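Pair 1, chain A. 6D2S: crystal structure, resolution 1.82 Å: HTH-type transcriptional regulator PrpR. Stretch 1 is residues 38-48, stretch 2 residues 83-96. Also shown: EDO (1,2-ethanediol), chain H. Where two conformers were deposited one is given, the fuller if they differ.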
# COMPACT_ATOMS: atom_id res chain seq x y z
N GLY A 38 -8.42 -9.32 -12.55
CA GLY A 38 -9.82 -9.52 -12.23
C GLY A 38 -10.05 -10.03 -10.82
O GLY A 38 -10.98 -10.81 -10.59
N LEU A 39 -9.22 -9.59 -9.86
CA LEU A 39 -9.37 -10.06 -8.49
C LEU A 39 -10.65 -9.56 -7.85
O LEU A 39 -11.10 -10.15 -6.86
CB LEU A 39 -8.19 -9.63 -7.62
CG LEU A 39 -7.02 -10.57 -7.35
CD1 LEU A 39 -6.18 -9.98 -6.21
CD2 LEU A 39 -7.45 -11.99 -7.02
N ASP A 40 -11.25 -8.48 -8.37
CA ASP A 40 -12.48 -7.99 -7.78
C ASP A 40 -13.60 -9.03 -7.88
O ASP A 40 -14.32 -9.27 -6.91
CB ASP A 40 -12.90 -6.65 -8.41
CG ASP A 40 -12.98 -6.70 -9.94
OD1 ASP A 40 -12.24 -7.47 -10.59
OD2 ASP A 40 -13.78 -5.91 -10.49
N ILE A 41 -13.72 -9.68 -9.04
CA ILE A 41 -14.73 -10.72 -9.21
C ILE A 41 -14.39 -11.95 -8.36
O ILE A 41 -15.27 -12.58 -7.77
CB ILE A 41 -14.87 -11.10 -10.70
CG1 ILE A 41 -14.92 -9.84 -11.57
CG2 ILE A 41 -16.10 -11.97 -10.91
CD1 ILE A 41 -16.07 -8.91 -11.22
N GLN A 42 -13.11 -12.33 -8.34
CA GLN A 42 -12.69 -13.50 -7.58
C GLN A 42 -12.90 -13.30 -6.09
O GLN A 42 -13.33 -14.23 -5.38
CB GLN A 42 -11.23 -13.81 -7.88
CG GLN A 42 -10.96 -14.13 -9.35
CD GLN A 42 -9.47 -14.31 -9.62
OE1 GLN A 42 -8.86 -15.24 -9.10
NE2 GLN A 42 -8.88 -13.40 -10.39
N LEU A 43 -12.57 -12.11 -5.58
CA LEU A 43 -12.80 -11.81 -4.17
C LEU A 43 -14.29 -11.82 -3.84
O LEU A 43 -14.68 -12.24 -2.75
CB LEU A 43 -12.18 -10.46 -3.81
CG LEU A 43 -10.72 -10.58 -3.34
CD1 LEU A 43 -10.00 -9.24 -3.45
CD2 LEU A 43 -10.70 -11.07 -1.89
N ALA A 44 -15.12 -11.32 -4.75
CA ALA A 44 -16.57 -11.36 -4.50
C ALA A 44 -17.05 -12.80 -4.33
O ALA A 44 -17.91 -13.08 -3.49
CB ALA A 44 -17.32 -10.67 -5.64
N GLU A 45 -16.52 -13.71 -5.14
CA GLU A 45 -16.85 -15.13 -5.01
C GLU A 45 -16.37 -15.68 -3.67
O GLU A 45 -17.11 -16.39 -2.99
CB GLU A 45 -16.24 -15.92 -6.17
CG GLU A 45 -16.63 -17.38 -6.21
CD GLU A 45 -16.03 -18.12 -7.39
OE1 GLU A 45 -15.24 -19.07 -7.17
OE2 GLU A 45 -16.33 -17.75 -8.54
N LEU A 46 -15.12 -15.38 -3.30
CA LEU A 46 -14.61 -15.83 -2.00
C LEU A 46 -15.48 -15.31 -0.86
O LEU A 46 -15.83 -16.05 0.07
CB LEU A 46 -13.15 -15.38 -1.83
CG LEU A 46 -12.42 -15.70 -0.53
CD1 LEU A 46 -12.44 -17.19 -0.26
CD2 LEU A 46 -10.97 -15.19 -0.60
N MET A 47 -15.84 -14.02 -0.91
CA MET A 47 -16.64 -13.45 0.18
C MET A 47 -17.98 -14.17 0.32
O MET A 47 -18.43 -14.44 1.43
CB MET A 47 -16.86 -11.95 -0.06
CG MET A 47 -15.59 -11.14 0.14
SD MET A 47 -15.18 -11.05 1.90
CE MET A 47 -15.87 -9.46 2.32
N ARG A 48 -18.62 -14.48 -0.81
CA ARG A 48 -19.87 -15.23 -0.79
C ARG A 48 -19.66 -16.65 -0.26
O ARG A 48 -20.41 -17.11 0.61
CB ARG A 48 -20.45 -15.27 -2.22
CG ARG A 48 -21.85 -15.76 -2.36
CD ARG A 48 -22.32 -15.52 -3.80
NE ARG A 48 -23.63 -16.12 -4.04
CZ ARG A 48 -23.80 -17.37 -4.44
NH1 ARG A 48 -22.75 -18.15 -4.64
NH2 ARG A 48 -25.03 -17.84 -4.63
N MET A 83 -11.84 1.57 -10.10
CA MET A 83 -11.35 0.59 -11.06
C MET A 83 -11.26 -0.78 -10.39
O MET A 83 -11.30 -0.90 -9.16
CB MET A 83 -9.98 1.00 -11.59
CG MET A 83 -10.00 2.25 -12.45
SD MET A 83 -11.00 2.02 -13.93
CE MET A 83 -10.12 0.68 -14.74
N PRO A 84 -11.15 -1.85 -11.19
CA PRO A 84 -11.12 -3.21 -10.61
C PRO A 84 -10.12 -3.38 -9.48
O PRO A 84 -10.41 -4.06 -8.49
CB PRO A 84 -10.79 -4.09 -11.82
CG PRO A 84 -11.40 -3.35 -12.98
CD PRO A 84 -11.14 -1.89 -12.67
N GLY A 85 -8.93 -2.78 -9.60
CA GLY A 85 -7.94 -2.94 -8.55
C GLY A 85 -8.40 -2.35 -7.23
O GLY A 85 -8.20 -2.94 -6.17
N GLN A 86 -9.03 -1.17 -7.28
CA GLN A 86 -9.53 -0.56 -6.04
C GLN A 86 -10.79 -1.25 -5.54
O GLN A 86 -10.99 -1.33 -4.33
CB GLN A 86 -9.79 0.93 -6.23
CG GLN A 86 -8.69 1.81 -5.63
CD GLN A 86 -8.39 1.47 -4.16
OE1 GLN A 86 -9.18 1.77 -3.26
NE2 GLN A 86 -7.25 0.84 -3.93
N ARG A 87 -11.65 -1.74 -6.44
CA ARG A 87 -12.74 -2.59 -5.99
C ARG A 87 -12.20 -3.78 -5.20
O ARG A 87 -12.67 -4.07 -4.09
CB ARG A 87 -13.56 -3.08 -7.18
CG ARG A 87 -14.30 -1.96 -7.91
CD ARG A 87 -15.10 -2.47 -9.10
NE ARG A 87 -15.75 -1.37 -9.81
CZ ARG A 87 -16.69 -1.53 -10.74
NH1 ARG A 87 -17.11 -2.74 -11.06
NH2 ARG A 87 -17.23 -0.46 -11.33
N ALA A 88 -11.20 -4.47 -5.75
CA ALA A 88 -10.59 -5.58 -5.03
C ALA A 88 -10.03 -5.12 -3.69
O ALA A 88 -10.19 -5.81 -2.67
CB ALA A 88 -9.48 -6.21 -5.88
N PHE A 89 -9.35 -3.97 -3.68
CA PHE A 89 -8.75 -3.47 -2.44
C PHE A 89 -9.81 -3.27 -1.36
O PHE A 89 -9.61 -3.64 -0.19
CB PHE A 89 -8.00 -2.17 -2.72
CG PHE A 89 -7.16 -1.70 -1.57
CD1 PHE A 89 -5.82 -2.08 -1.49
CD2 PHE A 89 -7.69 -0.87 -0.61
CE1 PHE A 89 -5.03 -1.63 -0.44
CE2 PHE A 89 -6.92 -0.43 0.46
CZ PHE A 89 -5.59 -0.80 0.54
N GLN A 90 -10.96 -2.70 -1.73
CA GLN A 90 -12.03 -2.50 -0.77
C GLN A 90 -12.57 -3.83 -0.24
O GLN A 90 -12.84 -3.96 0.95
CB GLN A 90 -13.17 -1.70 -1.40
CG GLN A 90 -12.78 -0.28 -1.74
CD GLN A 90 -12.25 0.47 -0.54
OE1 GLN A 90 -12.89 0.50 0.51
NE2 GLN A 90 -11.08 1.08 -0.69
N ILE A 91 -12.78 -4.80 -1.14
CA ILE A 91 -13.33 -6.08 -0.72
C ILE A 91 -12.36 -6.80 0.20
O ILE A 91 -12.76 -7.38 1.21
CB ILE A 91 -13.68 -6.94 -1.95
CG1 ILE A 91 -14.69 -6.21 -2.84
CG2 ILE A 91 -14.23 -8.30 -1.50
CD1 ILE A 91 -14.74 -6.76 -4.31
N ALA A 92 -11.07 -6.77 -0.14
CA ALA A 92 -10.09 -7.45 0.70
C ALA A 92 -9.93 -6.75 2.04
O ALA A 92 -9.66 -7.40 3.05
CB ALA A 92 -8.74 -7.54 -0.04
N THR A 93 -10.11 -5.42 2.07
CA THR A 93 -10.10 -4.71 3.35
C THR A 93 -11.24 -5.20 4.24
O THR A 93 -11.02 -5.52 5.41
CB THR A 93 -10.19 -3.20 3.13
OG1 THR A 93 -9.02 -2.75 2.45
CG2 THR A 93 -10.28 -2.47 4.48
N GLN A 94 -12.45 -5.33 3.67
CA GLN A 94 -13.57 -5.85 4.45
C GLN A 94 -13.35 -7.31 4.84
O GLN A 94 -13.75 -7.74 5.93
CB GLN A 94 -14.88 -5.70 3.67
CG GLN A 94 -16.12 -5.95 4.52
CD GLN A 94 -16.26 -4.91 5.61
OE1 GLN A 94 -16.58 -5.22 6.77
NE2 GLN A 94 -16.03 -3.65 5.24
N LEU A 95 -12.71 -8.10 3.96
CA LEU A 95 -12.39 -9.49 4.29
C LEU A 95 -11.52 -9.56 5.54
O LEU A 95 -11.74 -10.42 6.41
CB LEU A 95 -11.68 -10.16 3.11
CG LEU A 95 -10.92 -11.47 3.35
CD1 LEU A 95 -11.79 -12.52 3.99
CD2 LEU A 95 -10.32 -12.01 2.04
N ALA A 96 -10.55 -8.66 5.65
CA ALA A 96 -9.74 -8.61 6.86
C ALA A 96 -10.58 -8.24 8.07
O ALA A 96 -10.46 -8.86 9.13
CB ALA A 96 -8.59 -7.61 6.70
C1 EDO H . -7.48 -6.41 -10.26
O1 EDO H . -7.14 -7.77 -10.15
C2 EDO H . -7.14 -5.85 -11.64
O2 EDO H . -7.87 -6.48 -12.65
O HOH W 1 -16.45 -5.58 -9.78

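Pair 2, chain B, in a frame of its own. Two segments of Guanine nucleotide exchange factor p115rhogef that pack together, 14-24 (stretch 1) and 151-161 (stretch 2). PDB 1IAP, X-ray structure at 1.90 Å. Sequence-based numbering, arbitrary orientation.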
# COMPACT_ATOMS: atom_id res chain seq x y z
N ARG B 14 6.56 8.68 -0.01
CA ARG B 14 7.02 9.16 1.29
C ARG B 14 6.76 8.06 2.33
O ARG B 14 5.68 7.98 2.91
CB ARG B 14 6.26 10.43 1.65
CG ARG B 14 6.12 11.41 0.47
CD ARG B 14 7.18 12.51 0.44
NE ARG B 14 8.56 12.01 0.36
CZ ARG B 14 9.18 11.69 -0.77
NH1 ARG B 14 8.56 11.79 -1.94
NH2 ARG B 14 10.45 11.28 -0.73
N PRO B 15 7.78 7.24 2.61
CA PRO B 15 7.72 6.12 3.55
C PRO B 15 7.17 6.38 4.95
O PRO B 15 6.36 5.60 5.44
CB PRO B 15 9.15 5.58 3.56
CG PRO B 15 9.97 6.79 3.24
CD PRO B 15 9.18 7.48 2.18
N ALA B 16 7.60 7.47 5.59
CA ALA B 16 7.13 7.79 6.94
C ALA B 16 5.67 8.23 6.91
O ALA B 16 4.86 7.77 7.72
CB ALA B 16 7.99 8.88 7.55
N HIS B 17 5.34 9.11 5.98
CA HIS B 17 3.98 9.60 5.83
C HIS B 17 3.05 8.46 5.46
O HIS B 17 1.96 8.33 6.01
CB HIS B 17 3.94 10.75 4.82
CG HIS B 17 4.79 11.91 5.22
ND1 HIS B 17 4.27 13.10 5.67
CD2 HIS B 17 6.14 12.01 5.36
CE1 HIS B 17 5.26 13.89 6.07
NE2 HIS B 17 6.40 13.24 5.90
N LEU B 18 3.54 7.56 4.60
CA LEU B 18 2.76 6.40 4.18
C LEU B 18 2.50 5.45 5.36
O LEU B 18 1.39 4.94 5.50
CB LEU B 18 3.47 5.68 3.03
CG LEU B 18 2.69 4.53 2.38
CD1 LEU B 18 1.33 5.04 1.88
CD2 LEU B 18 3.49 3.95 1.23
N MET B 19 3.51 5.22 6.20
CA MET B 19 3.34 4.36 7.37
C MET B 19 2.25 4.89 8.31
O MET B 19 1.48 4.11 8.87
CB MET B 19 4.65 4.21 8.16
CG MET B 19 5.61 3.15 7.60
SD MET B 19 4.83 1.52 7.40
CE MET B 19 4.13 1.25 9.03
N ALA B 20 2.19 6.21 8.50
CA ALA B 20 1.18 6.81 9.37
C ALA B 20 -0.20 6.55 8.77
O ALA B 20 -1.13 6.14 9.47
CB ALA B 20 1.43 8.32 9.53
N LEU B 21 -0.31 6.75 7.46
CA LEU B 21 -1.56 6.53 6.74
C LEU B 21 -1.97 5.06 6.85
O LEU B 21 -3.13 4.75 7.11
CB LEU B 21 -1.41 6.92 5.27
CG LEU B 21 -2.56 6.58 4.32
CD1 LEU B 21 -3.82 7.34 4.72
CD2 LEU B 21 -2.16 6.91 2.89
N LEU B 22 -1.00 4.16 6.65
CA LEU B 22 -1.24 2.73 6.72
C LEU B 22 -1.76 2.32 8.09
O LEU B 22 -2.72 1.56 8.18
CB LEU B 22 0.04 1.95 6.40
CG LEU B 22 0.25 1.24 5.05
CD1 LEU B 22 -0.96 1.34 4.14
CD2 LEU B 22 1.48 1.79 4.37
N GLN B 23 -1.13 2.82 9.15
CA GLN B 23 -1.58 2.48 10.50
C GLN B 23 -3.01 2.94 10.72
O GLN B 23 -3.82 2.23 11.32
CB GLN B 23 -0.67 3.07 11.57
CG GLN B 23 -1.16 2.75 12.99
CD GLN B 23 -0.17 3.12 14.06
OE1 GLN B 23 -0.55 3.57 15.15
NE2 GLN B 23 1.11 2.91 13.79
N HIS B 24 -3.32 4.14 10.23
CA HIS B 24 -4.67 4.70 10.35
C HIS B 24 -5.66 3.77 9.65
O HIS B 24 -6.59 3.26 10.28
CB HIS B 24 -4.71 6.10 9.72
CG HIS B 24 -6.05 6.76 9.81
ND1 HIS B 24 -6.58 7.22 10.99
CD2 HIS B 24 -6.95 7.06 8.84
CE1 HIS B 24 -7.75 7.78 10.75
NE2 HIS B 24 -8.00 7.70 9.46
N HIS B 151 14.45 6.09 7.85
CA HIS B 151 14.78 5.76 9.23
C HIS B 151 13.52 5.79 10.09
O HIS B 151 13.27 4.86 10.87
CB HIS B 151 15.81 6.75 9.79
CG HIS B 151 16.29 6.43 11.17
ND1 HIS B 151 15.84 7.10 12.29
CD2 HIS B 151 17.17 5.51 11.61
CE1 HIS B 151 16.43 6.60 13.36
NE2 HIS B 151 17.24 5.63 12.98
N VAL B 152 12.75 6.86 9.95
CA VAL B 152 11.51 7.04 10.70
C VAL B 152 10.51 5.94 10.35
O VAL B 152 9.89 5.34 11.23
CB VAL B 152 10.90 8.43 10.41
CG1 VAL B 152 9.46 8.54 10.96
CG2 VAL B 152 11.78 9.51 11.02
N ALA B 153 10.34 5.69 9.06
CA ALA B 153 9.42 4.67 8.59
C ALA B 153 9.76 3.30 9.17
O ALA B 153 8.86 2.54 9.53
CB ALA B 153 9.43 4.61 7.06
N GLU B 154 11.04 3.00 9.28
CA GLU B 154 11.47 1.72 9.85
C GLU B 154 10.96 1.56 11.28
O GLU B 154 10.42 0.51 11.65
CB GLU B 154 12.99 1.59 9.80
CG GLU B 154 13.52 1.36 8.39
CD GLU B 154 15.03 1.47 8.27
OE1 GLU B 154 15.73 1.61 9.31
OE2 GLU B 154 15.52 1.42 7.12
N ARG B 155 11.09 2.61 12.07
CA ARG B 155 10.62 2.57 13.44
C ARG B 155 9.10 2.41 13.49
O ARG B 155 8.58 1.69 14.34
CB ARG B 155 11.04 3.84 14.20
CG ARG B 155 10.53 3.86 15.63
CD ARG B 155 11.12 4.98 16.45
NE ARG B 155 10.44 5.14 17.73
CZ ARG B 155 9.57 6.11 18.00
NH1 ARG B 155 9.28 7.02 17.08
NH2 ARG B 155 8.99 6.17 19.19
N LEU B 156 8.40 3.10 12.59
CA LEU B 156 6.94 3.01 12.56
C LEU B 156 6.51 1.61 12.13
O LEU B 156 5.55 1.08 12.66
CB LEU B 156 6.33 4.06 11.63
CG LEU B 156 6.76 5.52 11.77
CD1 LEU B 156 5.70 6.42 11.15
CD2 LEU B 156 6.99 5.89 13.22
N LEU B 157 7.25 1.01 11.20
CA LEU B 157 6.93 -0.35 10.74
C LEU B 157 7.13 -1.35 11.87
O LEU B 157 6.32 -2.25 12.08
CB LEU B 157 7.82 -0.73 9.54
CG LEU B 157 7.55 -2.11 8.91
CD1 LEU B 157 6.08 -2.27 8.59
CD2 LEU B 157 8.39 -2.26 7.64
N MET B 158 8.23 -1.19 12.61
CA MET B 158 8.53 -2.08 13.73
C MET B 158 7.40 -1.99 14.75
O MET B 158 6.94 -3.01 15.27
CB MET B 158 9.86 -1.69 14.37
CG MET B 158 10.23 -2.52 15.59
SD MET B 158 11.82 -2.04 16.29
CE MET B 158 12.94 -3.00 15.26
N HIS B 159 6.93 -0.77 14.99
CA HIS B 159 5.85 -0.55 15.94
C HIS B 159 4.54 -1.18 15.48
O HIS B 159 3.81 -1.74 16.30
CB HIS B 159 5.66 0.95 16.18
CG HIS B 159 4.79 1.26 17.36
ND1 HIS B 159 3.42 1.29 17.28
CD2 HIS B 159 5.10 1.56 18.64
CE1 HIS B 159 2.92 1.60 18.46
NE2 HIS B 159 3.92 1.77 19.31
N LEU B 160 4.24 -1.09 14.19
CA LEU B 160 3.00 -1.65 13.67
C LEU B 160 3.01 -3.17 13.80
O LEU B 160 2.00 -3.77 14.15
CB LEU B 160 2.79 -1.24 12.21
CG LEU B 160 1.49 -1.72 11.55
CD1 LEU B 160 0.28 -1.45 12.44
CD2 LEU B 160 1.32 -1.05 10.21
N GLU B 161 4.17 -3.78 13.57
CA GLU B 161 4.31 -5.23 13.68
C GLU B 161 4.10 -5.68 15.12
O GLU B 161 3.47 -6.72 15.38
CB GLU B 161 5.68 -5.69 13.19
CG GLU B 161 5.81 -7.20 13.16
CD GLU B 161 7.15 -7.68 12.63
OE1 GLU B 161 7.64 -7.09 11.64
OE2 GLU B 161 7.70 -8.64 13.20

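The sharpest difference lies where the two helices come closest. In pair 1 that place is held by Asp A40, in pair 2 by its counterpart Ala B16. Asp A40 points toward the other helix, yet makes no hydrogen bond to it. Its CB packs against Arg A87 CB at 3.8 Å, and its carboxylate reaches a water that donates to Asp A40 OD2 (2.8 Å from the water oxygen) and accepts from Arg A87 NH1 (3.2 Å). The charged groups are thus linked through solvent while their aliphatic portions fill the contact. Pair 2 puts Val B152 in the place of Arg A87 and closes the same site with carbon alone: Ala B16 CB meets Val B152 CG1 at 3.7 Å.

The backbones that carry these solutions are nearly identical, superposing with an RMSD of 0.3 Å. In each pair two helices run in roughly the same direction, inclined by 25° in pair 1 and 23° in pair 2, with axes approaching to 8.1 and 8.0 Å. The tightest backbone match is Asp A40 with Ala A88 (CA to CA 4.1 Å) and Ala B16 with Ala B153 (CA to CA 4.2 Å). So close an approach suits a small residue, and Ala A88 and Ala B153 coincide. The methyl Ala A88 CB lies 3.8 Å from Asp A40 N, as Ala B153 CB lies 3.7 Å from Ala B16 N.

One turn on, each first helix inserts a knob. Leu A43 sits among Ala A88, Ile A91, Ala A92 and Leu A95; Met B19 sits among the matching Ala B153, Leu B156, Leu B157 and Leu B160. Branched Leu A43 places CD1 4.0 Å from Ala A92 CB and CD2 4.1 Å from Leu A95 CD2. Unbranched Met B19 folds through three m rotamers, so that its CE comes within 4.0 Å of Leu B157 CD1 and 3.8 Å of Leu B160 CD2. Ile A91 and Leu B156 both offer a branched aliphatic wall to the knob, with Leu A43 CB 3.8 Å from Ile A91 CG2 and Met B19 CB 3.9 Å from Leu B156 CB.

Farther along, the helices diverge, and longer side chains must span the gap. Met A47 does so with flexible, apolar atoms: its CG is 3.6 Å from Ile A91 CG2 and its SD 3.8 Å from Leu A95 CB. Gln B23, its counterpart, packs more loosely, its aliphatic CG standing 4.5 Å from Leu B160 CD1.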